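Long-range contacts in alpha-11 giardin (Giardia intestinalis, PDB 2II2), which belongs to the annexin family, binds calcium, and probably takes part in parasite attachment and in maintaining the cytoskeleton of the ventral disk: residues H165-H175 against V205-Y213; H98-R109 against A138-N149. One frame throughout, in Å; residues are numbered along the deposited sequence.

How the interactions relate
Interaction 2 comes first in the chain and closes before interaction 1 opens. The two are linked by sequence order, since helix 137-147 is followed by helix 156-169. Their centres lie 21 Å apart, and their nearest atoms are about 5 Å apart without touching. Interaction 2 sits about 12 Å from the centre of the chain, interaction 1 about 23 Å, both measured between centres. In each, one arginine reaches from a helix to backbone carbonyls where a partner helix ends: Arg212 in interaction 1 and Arg109 in interaction 2. Both contacts lie away from Ile60 and Glu66, the calcium-binding residues, and no calcium is bound to the chain in this structure.

Interaction 1: H165-H175 against V205-Y213; sequences HNLIDADEPDH and VQEAIETRY
Arg212, at the end of helix 205-212, ties that helix to the last turn of helix 156-169 and the loop after it, a helix-to-helix-end contact in the all-helical annexin fold. Its CG is anti to the backbone N (chi1 169°), and the chain then bends twice to bring the guanidinium against three carbonyls. Arg212 NH2 gives a bond of 2.7 Å to Ala170 O, nearly in the guanidinium plane. Arg212 NE bonds to Leu167 O at 3.1 Å, from above the carbonyl plane. NH1 adds weak bonds to Ala170 O and Asp171 O. Pro173 CD lies 3.6 Å above one face of the Arg212 guanidinium, toward its rim. These contacts fix the rotation of the group. A water joins Leu167 O to Ala208 O. Next to the arginine, Leu167 CB meets Ala208 CB at 4.1 Å, and Leu167 CD1 lies beside Ile209 CG1. Tyr213 OH and His175 ND1 share a hydrogen bond of 2.7 Å at the imidazole edge; the rings meet rim to rim, with planes 59° apart. Segments 165-169 and 205-212 cross at 65°. Helix 187-201 touches Ile168, Val205 and Ala208, while helix 216-230 packs on Val205 and Tyr213.

Interaction 2: H98-R109 against A138-N149; sequences HDVVLIATPDER and ASYLCHLAIREN
Ala138 O is gripped by two donors that come from opposite faces of its carbonyl plane. His98 NE2 donates to Ala138 O at 3.0 Å in a nearly straight bond (174°), with the oxygen in the imidazole plane. Cys142 N supplies the other bond, from the next turn of its own helix. The His98 ring is held further by Leu141, whose CD1 makes an off-centre CH-pi contact, and by Cys142 SG, 3.8 Å from His98 CD2 and oblique to the ring. Next to the histidine comes an apolar patch. Ala145 CB meets Leu102 CD2 at 3.7 Å and also Val101 CG2. Val101 CG1 packs on Ile146 CG2, while Leu102 and Leu141 cross at about a right angle. Segments 98-102 and 138-147 run at 32° to each other, within the helical bundle of an annexin. Helix 106-120 starts with a capping box made by Thr105 and Glu108, and sends Arg109 to the end of helix 137-147. Arg109 NH1 bonds to Glu148 O at 2.8 Å and to Ala145 O at 2.9 Å, both close to the guanidinium plane. Arg109 NH2 donates to Asn149 OD1 at 2.7 Å, nearly along the C=O axis. The bend at chi3 (76°) turns the guanidinium to these acceptors. The Glu148 carboxylate forms a salt bridge with Arg180. Phe128 of helix 124-131 touches Cys142 and Ile146.

Interaction 1: H165-H175 against V205-Y213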
loop_
_atom_site.group_PDB
_atom_site.type_symbol
_atom_site.label_atom_id
_atom_site.label_comp_id
_atom_site.label_asym_id
_atom_site.label_seq_id
_atom_site.Cartn_x
_atom_site.Cartn_y
_atom_site.Cartn_z
ATOM N N HIS A 165 0.644 15.649 23.506
ATOM C CA HIS A 165 1.406 16.884 23.508
ATOM C C HIS A 165 1.790 17.322 22.098
ATOM O O HIS A 165 1.610 18.476 21.713
ATOM C CB HIS A 165 2.655 16.739 24.343
ATOM C CG HIS A 165 3.442 17.993 24.418
ATOM N ND1 HIS A 165 3.015 19.084 25.141
ATOM C CD2 HIS A 165 4.588 18.363 23.807
ATOM C CE1 HIS A 165 3.885 20.069 24.994
ATOM N NE2 HIS A 165 4.851 19.657 24.193
ATOM N N ASN A 166 2.330 16.378 21.336
ATOM C CA ASN A 166 2.803 16.714 20.006
ATOM C C ASN A 166 1.698 16.902 18.999
ATOM O O ASN A 166 1.760 17.836 18.195
ATOM C CB ASN A 166 3.768 15.649 19.511
ATOM C CG ASN A 166 5.142 15.779 20.134
ATOM O OD1 ASN A 166 5.900 16.688 19.776
ATOM N ND2 ASN A 166 5.470 14.902 21.081
ATOM N N LEU A 167 0.659 16.078 19.068
ATOM C CA LEU A 167 -0.406 16.167 18.060
ATOM C C LEU A 167 -1.414 17.261 18.322
ATOM O O LEU A 167 -1.985 17.794 17.380
ATOM C CB LEU A 167 -1.145 14.829 17.879
ATOM C CG LEU A 167 -0.281 13.672 17.385
ATOM C CD1 LEU A 167 -1.064 12.374 17.409
ATOM C CD2 LEU A 167 0.261 13.913 15.989
ATOM N N ILE A 168 -1.653 17.567 19.595
ATOM C CA ILE A 168 -2.715 18.499 19.932
ATOM C C ILE A 168 -2.202 19.793 20.551
ATOM O O ILE A 168 -2.610 20.867 20.116
ATOM C CB ILE A 168 -3.782 17.856 20.845
ATOM C CG1 ILE A 168 -4.366 16.603 20.179
ATOM C CG2 ILE A 168 -4.900 18.880 21.133
ATOM C CD1 ILE A 168 -5.387 15.863 20.988
ATOM N N ASP A 169 -1.314 19.691 21.537
ATOM C CA ASP A 169 -1.008 20.832 22.401
ATOM C C ASP A 169 0.110 21.752 21.924
ATOM O O ASP A 169 0.012 22.975 22.096
ATOM C CB ASP A 169 -0.740 20.343 23.819
ATOM C CG ASP A 169 -1.924 19.566 24.400
ATOM O OD1 ASP A 169 -3.094 19.845 24.051
ATOM O OD2 ASP A 169 -1.663 18.679 25.207
ATOM N N ALA A 170 1.175 21.177 21.372
ATOM C CA ALA A 170 2.396 21.940 21.041
ATOM C C ALA A 170 2.154 22.911 19.902
ATOM O O ALA A 170 1.305 22.641 19.081
ATOM C CB ALA A 170 3.500 20.978 20.649
ATOM N N ASP A 171 2.894 24.026 19.854
ATOM C CA ASP A 171 2.852 24.905 18.675
ATOM C C ASP A 171 3.208 24.112 17.420
ATOM O O ASP A 171 2.568 24.257 16.379
ATOM C CB ASP A 171 3.828 26.072 18.818
ATOM C CG ASP A 171 3.404 27.067 19.871
ATOM O OD1 ASP A 171 2.213 27.078 20.237
ATOM O OD2 ASP A 171 4.271 27.861 20.319
ATOM N N GLU A 172 4.256 23.297 17.511
ATOM C CA GLU A 172 4.669 22.437 16.393
ATOM C C GLU A 172 5.056 21.071 16.926
ATOM O O GLU A 172 5.734 20.972 17.941
ATOM C CB GLU A 172 5.877 23.053 15.673
ATOM C CG GLU A 172 5.621 24.384 14.992
ATOM C CD GLU A 172 4.608 24.280 13.864
ATOM O OE1 GLU A 172 4.590 23.233 13.174
ATOM O OE2 GLU A 172 3.833 25.246 13.671
ATOM N N PRO A 173 4.645 20.009 16.222
ATOM C CA PRO A 173 5.031 18.673 16.672
ATOM C C PRO A 173 6.521 18.418 16.507
ATOM O O PRO A 173 7.142 18.962 15.595
ATOM C CB PRO A 173 4.262 17.731 15.733
ATOM C CG PRO A 173 3.252 18.536 15.095
ATOM C CD PRO A 173 3.811 19.944 15.018
ATOM N N ASP A 174 7.080 17.590 17.387
ATOM C CA ASP A 174 8.413 17.009 17.184
ATOM C C ASP A 174 8.180 15.804 16.276
ATOM O O ASP A 174 7.831 14.720 16.745
ATOM C CB ASP A 174 9.013 16.606 18.533
ATOM C CG ASP A 174 10.389 15.966 18.429
ATOM O OD1 ASP A 174 10.776 15.524 17.337
ATOM O OD2 ASP A 174 11.096 15.905 19.475
ATOM N N HIS A 175 8.322 16.015 14.973
ATOM C CA HIS A 175 7.964 14.966 14.012
ATOM C C HIS A 175 8.736 13.678 14.238
ATOM O O HIS A 175 8.175 12.580 14.193
ATOM C CB HIS A 175 8.134 15.459 12.573
ATOM C CG HIS A 175 7.435 16.747 12.331
ATOM N ND1 HIS A 175 6.068 16.877 12.439
ATOM C CD2 HIS A 175 7.915 17.989 12.079
ATOM C CE1 HIS A 175 5.729 18.138 12.232
ATOM N NE2 HIS A 175 6.830 18.832 12.001
ATOM N N VAL A 205 -6.649 8.931 17.476
ATOM C CA VAL A 205 -5.331 9.308 16.999
ATOM C C VAL A 205 -5.444 9.758 15.547
ATOM O O VAL A 205 -4.810 10.730 15.165
ATOM C CB VAL A 205 -4.287 8.173 17.185
ATOM C CG1 VAL A 205 -2.951 8.590 16.589
ATOM C CG2 VAL A 205 -4.098 7.835 18.677
ATOM N N GLN A 206 -6.241 9.046 14.742
ATOM C CA GLN A 206 -6.426 9.455 13.346
ATOM C C GLN A 206 -6.895 10.905 13.259
ATOM O O GLN A 206 -6.363 11.700 12.481
ATOM C CB GLN A 206 -7.431 8.565 12.630
ATOM C CG GLN A 206 -7.609 8.952 11.153
ATOM C CD GLN A 206 -8.884 8.440 10.518
ATOM O OE1 GLN A 206 -9.506 9.159 9.718
ATOM N NE2 GLN A 206 -9.291 7.250 10.839
ATOM N N GLU A 207 -7.915 11.251 14.037
ATOM C CA GLU A 207 -8.457 12.598 13.975
ATOM C C GLU A 207 -7.402 13.624 14.373
ATOM O O GLU A 207 -7.258 14.668 13.735
ATOM C CB GLU A 207 -9.710 12.776 14.842
ATOM C CG GLU A 207 -10.317 14.182 14.645
ATOM C CD GLU A 207 -11.454 14.511 15.592
ATOM O OE1 GLU A 207 -12.321 13.642 15.809
ATOM O OE2 GLU A 207 -11.511 15.679 16.058
ATOM N N ALA A 208 -6.683 13.316 15.452
ATOM C CA ALA A 208 -5.636 14.222 15.928
ATOM C C ALA A 208 -4.543 14.417 14.865
ATOM O O ALA A 208 -4.103 15.538 14.636
ATOM C CB ALA A 208 -5.082 13.740 17.230
ATOM N N ILE A 209 -4.120 13.328 14.228
ATOM C CA ILE A 209 -3.146 13.458 13.138
ATOM C C ILE A 209 -3.685 14.312 11.983
ATOM O O ILE A 209 -2.993 15.174 11.469
ATOM C CB ILE A 209 -2.738 12.067 12.627
ATOM C CG1 ILE A 209 -1.943 11.299 13.680
ATOM C CG2 ILE A 209 -1.922 12.157 11.356
ATOM C CD1 ILE A 209 -1.771 9.806 13.358
ATOM N N GLU A 210 -4.899 14.006 11.543
ATOM C CA GLU A 210 -5.425 14.651 10.356
ATOM C C GLU A 210 -5.711 16.127 10.601
ATOM O O GLU A 210 -5.600 16.934 9.677
ATOM C CB GLU A 210 -6.624 13.866 9.825
ATOM C CG GLU A 210 -6.210 12.544 9.191
ATOM C CD GLU A 210 -7.350 11.695 8.691
ATOM O OE1 GLU A 210 -8.496 11.887 9.130
ATOM O OE2 GLU A 210 -7.103 10.805 7.831
ATOM N N THR A 211 -6.011 16.480 11.849
ATOM C CA THR A 211 -6.179 17.889 12.193
ATOM C C THR A 211 -4.844 18.625 12.203
ATOM O O THR A 211 -4.749 19.776 11.723
ATOM C CB THR A 211 -6.895 18.055 13.551
ATOM O OG1 THR A 211 -8.245 17.589 13.394
ATOM C CG2 THR A 211 -6.888 19.521 14.060
ATOM N N ARG A 212 -3.816 17.966 12.735
ATOM C CA ARG A 212 -2.513 18.612 12.902
ATOM C C ARG A 212 -1.755 18.770 11.590
ATOM O O ARG A 212 -1.115 19.779 11.359
ATOM C CB ARG A 212 -1.637 17.805 13.857
ATOM C CG ARG A 212 -0.193 18.273 13.880
ATOM C CD ARG A 212 -0.035 19.685 14.408
ATOM N NE ARG A 212 -0.056 19.625 15.854
ATOM C CZ ARG A 212 0.285 20.624 16.666
ATOM N NH1 ARG A 212 0.672 21.796 16.168
ATOM N NH2 ARG A 212 0.256 20.411 17.987
ATOM N N TYR A 213 -1.759 17.725 10.777
ATOM C CA TYR A 213 -0.900 17.691 9.587
ATOM C C TYR A 213 -1.678 18.072 8.360
ATOM O O TYR A 213 -2.442 17.283 7.818
ATOM C CB TYR A 213 -0.267 16.308 9.402
ATOM C CG TYR A 213 0.831 16.070 10.391
ATOM C CD1 TYR A 213 0.563 15.523 11.634
ATOM C CD2 TYR A 213 2.148 16.418 10.095
ATOM C CE1 TYR A 213 1.582 15.333 12.543
ATOM C CE2 TYR A 213 3.157 16.229 10.994
ATOM C CZ TYR A 213 2.875 15.677 12.224
ATOM O OH TYR A 213 3.879 15.446 13.161
HETATM O O HOH W 1 -4.680 17.615 16.386
#

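Interaction 2: H98-R109 against A138-N149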
loop_
_atom_site.group_PDB
_atom_site.type_symbol
_atom_site.label_atom_id
_atom_site.label_comp_id
_atom_site.label_asym_id
_atom_site.label_seq_id
_atom_site.Cartn_x
_atom_site.Cartn_y
_atom_site.Cartn_z
ATOM N N HIS A 98 5.455 4.973 1.420
ATOM C CA HIS A 98 4.838 4.622 2.679
ATOM C C HIS A 98 4.070 3.317 2.593
ATOM O O HIS A 98 4.162 2.457 3.475
ATOM C CB HIS A 98 3.894 5.732 3.141
ATOM C CG HIS A 98 4.598 6.946 3.634
ATOM N ND1 HIS A 98 3.939 8.138 3.817
ATOM C CD2 HIS A 98 5.893 7.168 3.961
ATOM C CE1 HIS A 98 4.803 9.045 4.237
ATOM N NE2 HIS A 98 5.991 8.473 4.360
ATOM N N ASP A 99 3.282 3.162 1.533
ATOM C CA ASP A 99 2.515 1.915 1.375
ATOM C C ASP A 99 3.458 0.702 1.468
ATOM O O ASP A 99 3.177 -0.323 2.119
ATOM C CB ASP A 99 1.777 1.874 0.026
ATOM C CG ASP A 99 0.628 2.858 -0.064
ATOM O OD1 ASP A 99 0.245 3.433 0.965
ATOM O OD2 ASP A 99 0.083 3.082 -1.173
ATOM N N VAL A 100 4.587 0.805 0.786
ATOM C CA VAL A 100 5.543 -0.272 0.739
ATOM C C VAL A 100 6.261 -0.534 2.052
ATOM O O VAL A 100 6.382 -1.692 2.431
ATOM C CB VAL A 100 6.568 -0.068 -0.390
ATOM C CG1 VAL A 100 7.729 -1.053 -0.278
ATOM C CG2 VAL A 100 5.869 -0.201 -1.733
ATOM N N VAL A 101 6.782 0.515 2.698
ATOM C CA VAL A 101 7.634 0.303 3.859
ATOM C C VAL A 101 6.894 0.312 5.179
ATOM O O VAL A 101 7.409 -0.249 6.156
ATOM C CB VAL A 101 8.862 1.278 3.919
ATOM C CG1 VAL A 101 9.662 1.199 2.590
ATOM C CG2 VAL A 101 8.478 2.713 4.250
ATOM N N LEU A 102 5.723 0.944 5.236
ATOM C CA LEU A 102 4.961 0.973 6.479
ATOM C C LEU A 102 4.097 -0.272 6.654
ATOM O O LEU A 102 3.857 -0.705 7.773
ATOM C CB LEU A 102 4.108 2.244 6.575
ATOM C CG LEU A 102 4.871 3.585 6.541
ATOM C CD1 LEU A 102 3.915 4.702 6.737
ATOM C CD2 LEU A 102 5.974 3.660 7.600
ATOM N N ILE A 103 3.628 -0.845 5.564
ATOM C CA ILE A 103 2.767 -2.012 5.642
ATOM C C ILE A 103 3.609 -3.245 5.347
ATOM O O ILE A 103 3.550 -3.839 4.260
ATOM C CB ILE A 103 1.534 -1.882 4.718
ATOM C CG1 ILE A 103 0.844 -0.523 4.972
ATOM C CG2 ILE A 103 0.563 -3.011 4.992
ATOM C CD1 ILE A 103 -0.360 -0.303 4.097
ATOM N N ALA A 104 4.423 -3.606 6.341
ATOM C CA ALA A 104 5.477 -4.594 6.118
ATOM C C ALA A 104 5.956 -5.152 7.430
ATOM O O ALA A 104 6.253 -4.392 8.357
ATOM C CB ALA A 104 6.652 -3.973 5.376
ATOM N N THR A 105 6.011 -6.476 7.503
ATOM C CA THR A 105 6.617 -7.153 8.632
ATOM C C THR A 105 8.144 -6.980 8.579
ATOM O O THR A 105 8.690 -6.610 7.537
ATOM C CB THR A 105 6.340 -8.655 8.571
ATOM O OG1 THR A 105 6.945 -9.170 7.383
ATOM C CG2 THR A 105 4.841 -8.968 8.555
ATOM N N PRO A 106 8.847 -7.243 9.689
ATOM C CA PRO A 106 10.311 -7.220 9.571
ATOM C C PRO A 106 10.865 -8.113 8.462
ATOM O O PRO A 106 11.817 -7.731 7.795
ATOM C CB PRO A 106 10.779 -7.712 10.942
ATOM C CG PRO A 106 9.657 -7.333 11.879
ATOM C CD PRO A 106 8.407 -7.541 11.066
ATOM N N ASP A 107 10.282 -9.291 8.268
ATOM C CA ASP A 107 10.766 -10.184 7.209
ATOM C C ASP A 107 10.483 -9.617 5.823
ATOM O O ASP A 107 11.300 -9.770 4.920
ATOM C CB ASP A 107 10.205 -11.599 7.314
ATOM C CG ASP A 107 10.959 -12.575 6.415
ATOM O OD1 ASP A 107 12.189 -12.713 6.599
ATOM O OD2 ASP A 107 10.332 -13.152 5.497
ATOM N N GLU A 108 9.320 -8.972 5.633
ATOM C CA GLU A 108 9.014 -8.358 4.344
ATOM C C GLU A 108 9.984 -7.223 4.086
ATOM O O GLU A 108 10.412 -7.004 2.966
ATOM C CB GLU A 108 7.577 -7.847 4.283
ATOM C CG GLU A 108 6.563 -8.977 4.120
ATOM C CD GLU A 108 5.113 -8.551 4.340
ATOM O OE1 GLU A 108 4.847 -7.566 5.050
ATOM O OE2 GLU A 108 4.215 -9.259 3.841
ATOM N N ARG A 109 10.328 -6.495 5.145
ATOM C CA ARG A 109 11.302 -5.421 5.041
ATOM C C ARG A 109 12.671 -5.956 4.616
ATOM O O ARG A 109 13.323 -5.380 3.761
ATOM C CB ARG A 109 11.397 -4.688 6.385
ATOM C CG ARG A 109 12.579 -3.760 6.564
ATOM C CD ARG A 109 12.514 -2.993 7.867
ATOM N NE ARG A 109 12.862 -3.825 9.019
ATOM C CZ ARG A 109 12.907 -3.375 10.270
ATOM N NH1 ARG A 109 12.635 -2.086 10.534
ATOM N NH2 ARG A 109 13.240 -4.215 11.256
ATOM N N ALA A 138 6.749 12.689 6.933
ATOM C CA ALA A 138 6.789 11.743 5.813
ATOM C C ALA A 138 8.184 11.181 5.571
ATOM O O ALA A 138 8.350 9.979 5.363
ATOM C CB ALA A 138 6.271 12.385 4.549
ATOM N N SER A 139 9.179 12.061 5.631
ATOM C CA SER A 139 10.563 11.622 5.452
ATOM C C SER A 139 11.077 10.742 6.583
ATOM O O SER A 139 11.714 9.705 6.327
ATOM C CB SER A 139 11.487 12.804 5.215
ATOM O OG SER A 139 11.550 13.688 6.328
ATOM N N TYR A 140 10.796 11.137 7.823
ATOM C CA TYR A 140 11.158 10.311 8.952
ATOM C C TYR A 140 10.502 8.943 8.890
ATOM O O TYR A 140 11.120 7.947 9.252
ATOM C CB TYR A 140 10.862 10.978 10.305
ATOM C CG TYR A 140 11.930 11.953 10.682
ATOM C CD1 TYR A 140 11.770 13.315 10.458
ATOM C CD2 TYR A 140 13.121 11.512 11.233
ATOM C CE1 TYR A 140 12.776 14.226 10.773
ATOM C CE2 TYR A 140 14.147 12.423 11.557
ATOM C CZ TYR A 140 13.950 13.772 11.322
ATOM O OH TYR A 140 14.957 14.662 11.628
ATOM N N LEU A 141 9.249 8.853 8.441
ATOM C CA LEU A 141 8.584 7.547 8.329
ATOM C C LEU A 141 9.373 6.641 7.402
ATOM O O LEU A 141 9.529 5.454 7.695
ATOM C CB LEU A 141 7.166 7.722 7.812
ATOM C CG LEU A 141 6.152 8.193 8.854
ATOM C CD1 LEU A 141 4.937 8.832 8.177
ATOM C CD2 LEU A 141 5.743 7.010 9.740
ATOM N N CYS A 142 9.853 7.197 6.284
ATOM C CA CYS A 142 10.585 6.370 5.318
ATOM C C CYS A 142 11.834 5.764 5.953
ATOM O O CYS A 142 12.074 4.541 5.898
ATOM C CB CYS A 142 10.978 7.145 4.072
ATOM S SG CYS A 142 9.557 7.674 3.082
ATOM N N HIS A 143 12.648 6.626 6.555
ATOM C CA HIS A 143 13.920 6.182 7.114
ATOM C C HIS A 143 13.732 5.266 8.324
ATOM O O HIS A 143 14.370 4.213 8.449
ATOM C CB HIS A 143 14.764 7.382 7.548
ATOM C CG HIS A 143 15.368 8.150 6.416
ATOM N ND1 HIS A 143 16.725 8.149 6.172
ATOM C CD2 HIS A 143 14.813 8.974 5.492
ATOM C CE1 HIS A 143 16.977 8.953 5.149
ATOM N NE2 HIS A 143 15.838 9.470 4.720
ATOM N N LEU A 144 12.898 5.696 9.267
ATOM C CA LEU A 144 12.775 4.932 10.508
ATOM C C LEU A 144 12.067 3.597 10.295
ATOM O O LEU A 144 12.384 2.616 10.964
ATOM C CB LEU A 144 12.136 5.734 11.651
ATOM C CG LEU A 144 12.920 6.980 12.082
ATOM C CD1 LEU A 144 12.226 7.661 13.264
ATOM C CD2 LEU A 144 14.385 6.698 12.387
ATOM N N ALA A 145 11.147 3.536 9.334
ATOM C CA ALA A 145 10.483 2.274 9.023
ATOM C C ALA A 145 11.485 1.174 8.689
ATOM O O ALA A 145 11.294 0.015 9.056
ATOM C CB ALA A 145 9.505 2.442 7.848
ATOM N N ILE A 146 12.536 1.526 7.963
ATOM C CA ILE A 146 13.493 0.517 7.561
ATOM C C ILE A 146 14.660 0.345 8.546
ATOM O O ILE A 146 15.315 -0.684 8.536
ATOM C CB ILE A 146 13.910 0.648 6.067
ATOM C CG1 ILE A 146 14.712 1.922 5.820
ATOM C CG2 ILE A 146 12.661 0.503 5.112
ATOM C CD1 ILE A 146 15.397 1.939 4.421
ATOM N N ARG A 147 14.893 1.326 9.422
ATOM C CA ARG A 147 16.004 1.278 10.380
ATOM C C ARG A 147 15.638 0.691 11.729
ATOM O O ARG A 147 16.478 0.047 12.352
ATOM C CB ARG A 147 16.560 2.680 10.598
ATOM C CG ARG A 147 17.448 3.194 9.481
ATOM C CD ARG A 147 17.731 4.682 9.614
ATOM N NE ARG A 147 17.927 5.143 10.991
ATOM C CZ ARG A 147 17.791 6.410 11.390
ATOM N NH1 ARG A 147 17.454 7.372 10.523
ATOM N NH2 ARG A 147 17.982 6.726 12.666
ATOM N N GLU A 148 14.416 0.945 12.199
ATOM C CA GLU A 148 14.098 0.716 13.604
ATOM C C GLU A 148 13.229 -0.501 13.830
ATOM O O GLU A 148 12.331 -0.799 13.035
ATOM C CB GLU A 148 13.379 1.940 14.174
ATOM C CG GLU A 148 14.227 3.200 14.216
ATOM C CD GLU A 148 15.230 3.170 15.347
ATOM O OE1 GLU A 148 15.059 2.339 16.264
ATOM O OE2 GLU A 148 16.175 3.983 15.324
ATOM N N ASN A 149 13.457 -1.133 14.978
ATOM C CA ASN A 149 12.700 -2.292 15.400
ATOM C C ASN A 149 11.714 -1.910 16.490
ATOM O O ASN A 149 11.795 -0.810 17.070
ATOM C CB ASN A 149 13.629 -3.398 15.910
ATOM C CG ASN A 149 14.664 -3.816 14.891
ATOM O OD1 ASN A 149 14.394 -3.855 13.698
ATOM N ND2 ASN A 149 15.865 -4.150 15.369
HETATM O O HOH W 2 9.703 -1.522 6.383
#